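Endonuclease NucS (Pyrococcus abyssi, PDB 2VLD) cleaves the 3' and 5' single-stranded ends of branched DNA structures, acting as a homodimer that binds single-stranded DNA and interacts with PCNA. Local coordinates at residues Met1-Ile15 with Ile104-Glu116. The protein carries 2 engineered substitutions. Residues are numbered along the deposited sequence; the frame is centred on the assembly and turned at random.
Sequences MRKVIIKENPSEEEI and IIEPYSLVVFLAE
The rings of Pro10 and Pro107 lie alongside one another, pointing opposite ways, with Pro10 CD 3.8 Å from Pro107 CB. Pro10 CG also meets Leu110 CB. From the helix, Ile15 places CG1 and CG2 against Leu110 CD1, each at 4.1 Å. Leu110 reaches them because its CG is anti to the backbone N (chi1 -175°). This end is tightly packed and largely buried, and Leu18 and Ile31 also touch Leu110.

Between the ends, Ile5 and Val112 exchange two backbone hydrogen bonds of 2.9 Å, Ile5 N to Val112 O and Val112 N to Ile5 O. Ile6 CG1 lies beside Val111 CG2, 3.7 Å away.

The looser side is polar. Lys7 is exposed, and its side chain leads away from the other strand. Lys3 O still accepts a 2.8 Å hydrogen bond from Leu114 N. The extended side chain of Lys3 runs past Leu114 O, and NZ forms a 3.5 Å salt bridge with OE2 of the exposed Glu116. NZ also pairs with Asp51 of the second subunit, and Glu116 with Arg34 of that subunit. With an alanine in place of Lys3, Glu116 and Asp51 of the second subunit would probably lose the cation they share, and a link between subunits would weaken. Within the chain, strand 4-7 pairs antiparallel with strand 106-113, at the margin of the curled sheet of the N-terminal PH-like domain, beside the dimer interface.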
loop_
_atom_site.group_PDB
_atom_site.type_symbol
_atom_site.label_atom_id
_atom_site.label_comp_id
_atom_site.label_asym_id
_atom_site.label_seq_id
_atom_site.Cartn_x
_atom_site.Cartn_y
_atom_site.Cartn_z
HETATM N N MSE A 1 21.805 -5.178 -13.117
HETATM C CA MSE A 1 21.179 -4.792 -11.814
HETATM C C MSE A 1 21.353 -3.303 -11.496
HETATM O O MSE A 1 22.394 -2.900 -10.955
HETATM C CB MSE A 1 21.766 -5.631 -10.660
HETATM C CG MSE A 1 21.309 -5.209 -9.243
HETATM SE SE MSE A 1 22.384 -5.892 -7.710
HETATM C CE MSE A 1 24.193 -5.303 -8.261
ATOM N N ARG A 2 20.352 -2.486 -11.829
ATOM C CA ARG A 2 20.291 -1.147 -11.235
ATOM C C ARG A 2 19.289 -1.126 -10.077
ATOM O O ARG A 2 19.431 -1.924 -9.141
ATOM C CB ARG A 2 20.083 -0.006 -12.250
ATOM C CG ARG A 2 21.028 1.175 -11.946
ATOM C CD ARG A 2 20.774 2.432 -12.774
ATOM N NE ARG A 2 20.013 3.449 -12.029
ATOM C CZ ARG A 2 20.202 4.772 -12.120
ATOM N NH1 ARG A 2 21.151 5.275 -12.915
ATOM N NH2 ARG A 2 19.446 5.601 -11.401
ATOM N N LYS A 3 18.285 -0.253 -10.122
ATOM C CA LYS A 3 17.379 -0.128 -8.975
ATOM C C LYS A 3 16.128 -0.997 -9.057
ATOM O O LYS A 3 15.472 -1.242 -8.050
ATOM C CB LYS A 3 17.040 1.340 -8.695
ATOM C CG LYS A 3 18.186 2.076 -8.025
ATOM C CD LYS A 3 17.747 3.342 -7.313
ATOM C CE LYS A 3 18.907 3.911 -6.502
ATOM N NZ LYS A 3 18.629 5.249 -5.902
ATOM N N VAL A 4 15.818 -1.484 -10.250
ATOM C CA VAL A 4 14.674 -2.359 -10.442
ATOM C C VAL A 4 15.106 -3.674 -11.088
ATOM O O VAL A 4 15.751 -3.676 -12.133
ATOM C CB VAL A 4 13.567 -1.654 -11.275
ATOM C CG1 VAL A 4 12.824 -2.633 -12.190
ATOM C CG2 VAL A 4 12.604 -0.925 -10.361
ATOM N N ILE A 5 14.768 -4.788 -10.451
ATOM C CA ILE A 5 14.960 -6.098 -11.060
ATOM C C ILE A 5 13.604 -6.768 -11.205
ATOM O O ILE A 5 12.819 -6.804 -10.264
ATOM C CB ILE A 5 15.909 -6.978 -10.239
ATOM C CG1 ILE A 5 17.253 -6.283 -10.068
ATOM C CG2 ILE A 5 16.120 -8.320 -10.917
ATOM C CD1 ILE A 5 17.706 -6.241 -8.660
ATOM N N ILE A 6 13.333 -7.280 -12.396
ATOM C CA ILE A 6 12.055 -7.894 -12.699
ATOM C C ILE A 6 12.243 -9.307 -13.237
ATOM O O ILE A 6 13.220 -9.592 -13.934
ATOM C CB ILE A 6 11.298 -7.070 -13.750
ATOM C CG1 ILE A 6 10.892 -5.718 -13.171
ATOM C CG2 ILE A 6 10.083 -7.834 -14.275
ATOM C CD1 ILE A 6 10.485 -4.696 -14.204
ATOM N N LYS A 7 11.304 -10.186 -12.894
ATOM C CA LYS A 7 11.177 -11.472 -13.553
ATOM C C LYS A 7 9.718 -11.593 -13.991
ATOM O O LYS A 7 8.831 -11.736 -13.146
ATOM C CB LYS A 7 11.586 -12.602 -12.604
ATOM C CG LYS A 7 12.553 -13.636 -13.202
ATOM C CD LYS A 7 13.991 -13.091 -13.300
ATOM C CE LYS A 7 15.054 -14.185 -13.143
ATOM N NZ LYS A 7 15.163 -15.093 -14.321
ATOM N N GLU A 8 9.473 -11.507 -15.308
ATOM C CA GLU A 8 8.099 -11.420 -15.854
ATOM C C GLU A 8 7.300 -12.710 -15.667
ATOM O O GLU A 8 6.132 -12.804 -16.056
ATOM C CB GLU A 8 8.070 -10.955 -17.322
ATOM C CG GLU A 8 6.722 -10.302 -17.707
ATOM C CD GLU A 8 6.671 -9.764 -19.132
ATOM O OE1 GLU A 8 6.866 -10.558 -20.083
ATOM O OE2 GLU A 8 6.412 -8.543 -19.298
ATOM N N ASN A 9 7.965 -13.698 -15.084
ATOM C CA ASN A 9 7.341 -14.850 -14.457
ATOM C C ASN A 9 8.470 -15.503 -13.682
ATOM O O ASN A 9 9.567 -15.653 -14.219
ATOM C CB ASN A 9 6.753 -15.820 -15.484
ATOM C CG ASN A 9 5.771 -16.800 -14.867
ATOM O OD1 ASN A 9 6.151 -17.684 -14.096
ATOM N ND2 ASN A 9 4.498 -16.651 -15.212
ATOM N N PRO A 10 8.261 -15.778 -12.390
ATOM C CA PRO A 10 9.218 -16.553 -11.616
ATOM C C PRO A 10 8.777 -17.976 -11.242
ATOM O O PRO A 10 7.594 -18.230 -11.005
ATOM C CB PRO A 10 9.355 -15.706 -10.349
ATOM C CG PRO A 10 8.027 -14.890 -10.279
ATOM C CD PRO A 10 7.226 -15.213 -11.517
ATOM N N SER A 11 9.736 -18.894 -11.193
ATOM C CA SER A 11 9.504 -20.193 -10.584
ATOM C C SER A 11 9.949 -20.092 -9.128
ATOM O O SER A 11 10.446 -19.046 -8.706
ATOM C CB SER A 11 10.288 -21.278 -11.308
ATOM O OG SER A 11 11.603 -21.370 -10.792
ATOM N N GLU A 12 9.774 -21.176 -8.372
ATOM C CA GLU A 12 10.168 -21.234 -6.957
ATOM C C GLU A 12 11.662 -21.001 -6.752
ATOM O O GLU A 12 12.064 -20.319 -5.810
ATOM C CB GLU A 12 9.772 -22.572 -6.328
ATOM C CG GLU A 12 8.277 -22.891 -6.387
ATOM C CD GLU A 12 7.885 -24.045 -5.473
ATOM O OE1 GLU A 12 8.762 -24.589 -4.758
ATOM O OE2 GLU A 12 6.690 -24.406 -5.469
ATOM N N GLU A 13 12.477 -21.580 -7.630
ATOM C CA GLU A 13 13.904 -21.281 -7.662
ATOM C C GLU A 13 14.122 -19.765 -7.679
ATOM O O GLU A 13 14.845 -19.227 -6.837
ATOM C CB GLU A 13 14.561 -21.921 -8.887
ATOM C CG GLU A 13 14.993 -23.370 -8.708
ATOM C CD GLU A 13 16.193 -23.725 -9.585
ATOM O OE1 GLU A 13 16.643 -22.860 -10.374
ATOM O OE2 GLU A 13 16.694 -24.866 -9.483
ATOM N N GLU A 14 13.467 -19.089 -8.626
ATOM C CA GLU A 14 13.597 -17.643 -8.813
ATOM C C GLU A 14 13.198 -16.823 -7.583
ATOM O O GLU A 14 13.989 -16.014 -7.094
ATOM C CB GLU A 14 12.792 -17.172 -10.031
ATOM C CG GLU A 14 13.567 -17.118 -11.341
ATOM C CD GLU A 14 13.128 -18.179 -12.324
ATOM O OE1 GLU A 14 12.306 -17.863 -13.210
ATOM O OE2 GLU A 14 13.597 -19.332 -12.206
ATOM N N ILE A 15 11.975 -17.030 -7.095
ATOM C CA ILE A 15 11.455 -16.281 -5.954
ATOM C C ILE A 15 12.432 -16.289 -4.782
ATOM O O ILE A 15 12.774 -15.228 -4.268
ATOM C CB ILE A 15 10.061 -16.780 -5.514
ATOM C CG1 ILE A 15 9.041 -16.523 -6.628
ATOM C CG2 ILE A 15 9.621 -16.074 -4.232
ATOM C CD1 ILE A 15 7.816 -17.409 -6.589
ATOM N N ILE A 104 0.768 -18.747 -3.083
ATOM C CA ILE A 104 0.864 -18.326 -4.469
ATOM C C ILE A 104 0.295 -19.398 -5.376
ATOM O O ILE A 104 0.710 -20.550 -5.326
ATOM C CB ILE A 104 2.320 -18.030 -4.865
ATOM C CG1 ILE A 104 2.926 -17.013 -3.887
ATOM C CG2 ILE A 104 2.390 -17.584 -6.326
ATOM C CD1 ILE A 104 4.227 -16.418 -4.338
ATOM N N ILE A 105 -0.673 -19.006 -6.190
ATOM C CA ILE A 105 -1.272 -19.896 -7.162
ATOM C C ILE A 105 -0.559 -19.738 -8.500
ATOM O O ILE A 105 -0.248 -20.715 -9.185
ATOM C CB ILE A 105 -2.768 -19.579 -7.310
ATOM C CG1 ILE A 105 -3.520 -20.185 -6.126
ATOM C CG2 ILE A 105 -3.320 -20.078 -8.661
ATOM C CD1 ILE A 105 -4.968 -19.815 -6.061
ATOM N N GLU A 106 -0.280 -18.488 -8.838
ATOM C CA GLU A 106 0.158 -18.112 -10.157
ATOM C C GLU A 106 0.883 -16.774 -10.003
ATOM O O GLU A 106 0.239 -15.733 -9.850
ATOM C CB GLU A 106 -1.075 -18.000 -11.063
ATOM C CG GLU A 106 -0.890 -17.235 -12.363
ATOM C CD GLU A 106 -0.296 -18.065 -13.484
ATOM O OE1 GLU A 106 -0.171 -19.299 -13.326
ATOM O OE2 GLU A 106 0.040 -17.473 -14.534
ATOM N N PRO A 107 2.229 -16.804 -9.988
ATOM C CA PRO A 107 2.970 -15.555 -9.831
ATOM C C PRO A 107 3.180 -14.859 -11.173
ATOM O O PRO A 107 4.006 -15.300 -11.973
ATOM C CB PRO A 107 4.304 -16.010 -9.225
ATOM C CG PRO A 107 4.450 -17.464 -9.616
ATOM C CD PRO A 107 3.123 -17.973 -10.109
ATOM N N TYR A 108 2.428 -13.788 -11.420
ATOM C CA TYR A 108 2.522 -13.081 -12.694
ATOM C C TYR A 108 3.843 -12.348 -12.841
ATOM O O TYR A 108 4.366 -12.220 -13.940
ATOM C CB TYR A 108 1.383 -12.087 -12.862
ATOM C CG TYR A 108 0.001 -12.691 -12.789
ATOM C CD1 TYR A 108 -0.875 -12.331 -11.765
ATOM C CD2 TYR A 108 -0.444 -13.605 -13.748
ATOM C CE1 TYR A 108 -2.154 -12.858 -11.698
ATOM C CE2 TYR A 108 -1.724 -14.141 -13.684
ATOM C CZ TYR A 108 -2.569 -13.765 -12.652
ATOM O OH TYR A 108 -3.837 -14.279 -12.563
ATOM N N SER A 109 4.377 -11.863 -11.731
ATOM C CA SER A 109 5.639 -11.134 -11.746
ATOM C C SER A 109 6.089 -10.774 -10.350
ATOM O O SER A 109 5.275 -10.590 -9.449
ATOM C CB SER A 109 5.536 -9.847 -12.571
ATOM O OG SER A 109 6.662 -9.017 -12.335
ATOM N N LEU A 110 7.397 -10.656 -10.200
ATOM C CA LEU A 110 8.006 -10.203 -8.978
ATOM C C LEU A 110 8.964 -9.078 -9.345
ATOM O O LEU A 110 9.670 -9.158 -10.344
ATOM C CB LEU A 110 8.741 -11.365 -8.303
ATOM C CG LEU A 110 9.385 -11.177 -6.927
ATOM C CD1 LEU A 110 9.661 -12.525 -6.275
ATOM C CD2 LEU A 110 10.669 -10.355 -7.023
ATOM N N VAL A 111 8.974 -8.027 -8.536
ATOM C CA VAL A 111 9.858 -6.885 -8.745
ATOM C C VAL A 111 10.629 -6.561 -7.459
ATOM O O VAL A 111 10.026 -6.354 -6.390
ATOM C CB VAL A 111 9.058 -5.637 -9.170
ATOM C CG1 VAL A 111 9.969 -4.425 -9.257
ATOM C CG2 VAL A 111 8.334 -5.872 -10.492
ATOM N N VAL A 112 11.953 -6.528 -7.560
ATOM C CA VAL A 112 12.789 -6.057 -6.459
ATOM C C VAL A 112 13.111 -4.608 -6.763
ATOM O O VAL A 112 13.439 -4.264 -7.897
ATOM C CB VAL A 112 14.106 -6.862 -6.318
ATOM C CG1 VAL A 112 14.922 -6.382 -5.122
ATOM C CG2 VAL A 112 13.813 -8.345 -6.191
ATOM N N PHE A 113 12.996 -3.762 -5.747
ATOM C CA PHE A 113 13.219 -2.337 -5.908
ATOM C C PHE A 113 14.193 -1.864 -4.848
ATOM O O PHE A 113 13.825 -1.651 -3.702
ATOM C CB PHE A 113 11.894 -1.587 -5.834
ATOM C CG PHE A 113 12.024 -0.100 -5.949
ATOM C CD1 PHE A 113 13.069 0.483 -6.663
ATOM C CD2 PHE A 113 11.069 0.732 -5.365
ATOM C CE1 PHE A 113 13.173 1.879 -6.771
ATOM C CE2 PHE A 113 11.158 2.131 -5.478
ATOM C CZ PHE A 113 12.210 2.700 -6.182
ATOM N N LEU A 114 15.447 -1.714 -5.249
ATOM C CA LEU A 114 16.506 -1.332 -4.336
ATOM C C LEU A 114 16.420 0.164 -4.099
ATOM O O LEU A 114 17.114 0.961 -4.738
ATOM C CB LEU A 114 17.860 -1.738 -4.910
ATOM C CG LEU A 114 17.914 -3.225 -5.255
ATOM C CD1 LEU A 114 18.631 -3.463 -6.573
ATOM C CD2 LEU A 114 18.557 -3.985 -4.132
ATOM N N ALA A 115 15.545 0.525 -3.173
ATOM C CA ALA A 115 15.201 1.904 -2.921
ATOM C C ALA A 115 15.985 2.440 -1.736
ATOM O O ALA A 115 16.152 1.741 -0.738
ATOM C CB ALA A 115 13.720 2.009 -2.661
ATOM N N GLU A 116 16.460 3.680 -1.858
ATOM C CA GLU A 116 17.186 4.372 -0.784
ATOM C C GLU A 116 16.260 4.786 0.355
ATOM O O GLU A 116 15.112 5.158 0.108
ATOM C CB GLU A 116 17.883 5.628 -1.332
ATOM C CG GLU A 116 19.362 5.453 -1.717
ATOM C CD GLU A 116 19.962 6.700 -2.392
ATOM O OE1 GLU A 116 19.692 7.838 -1.926
ATOM O OE2 GLU A 116 20.712 6.539 -3.387
#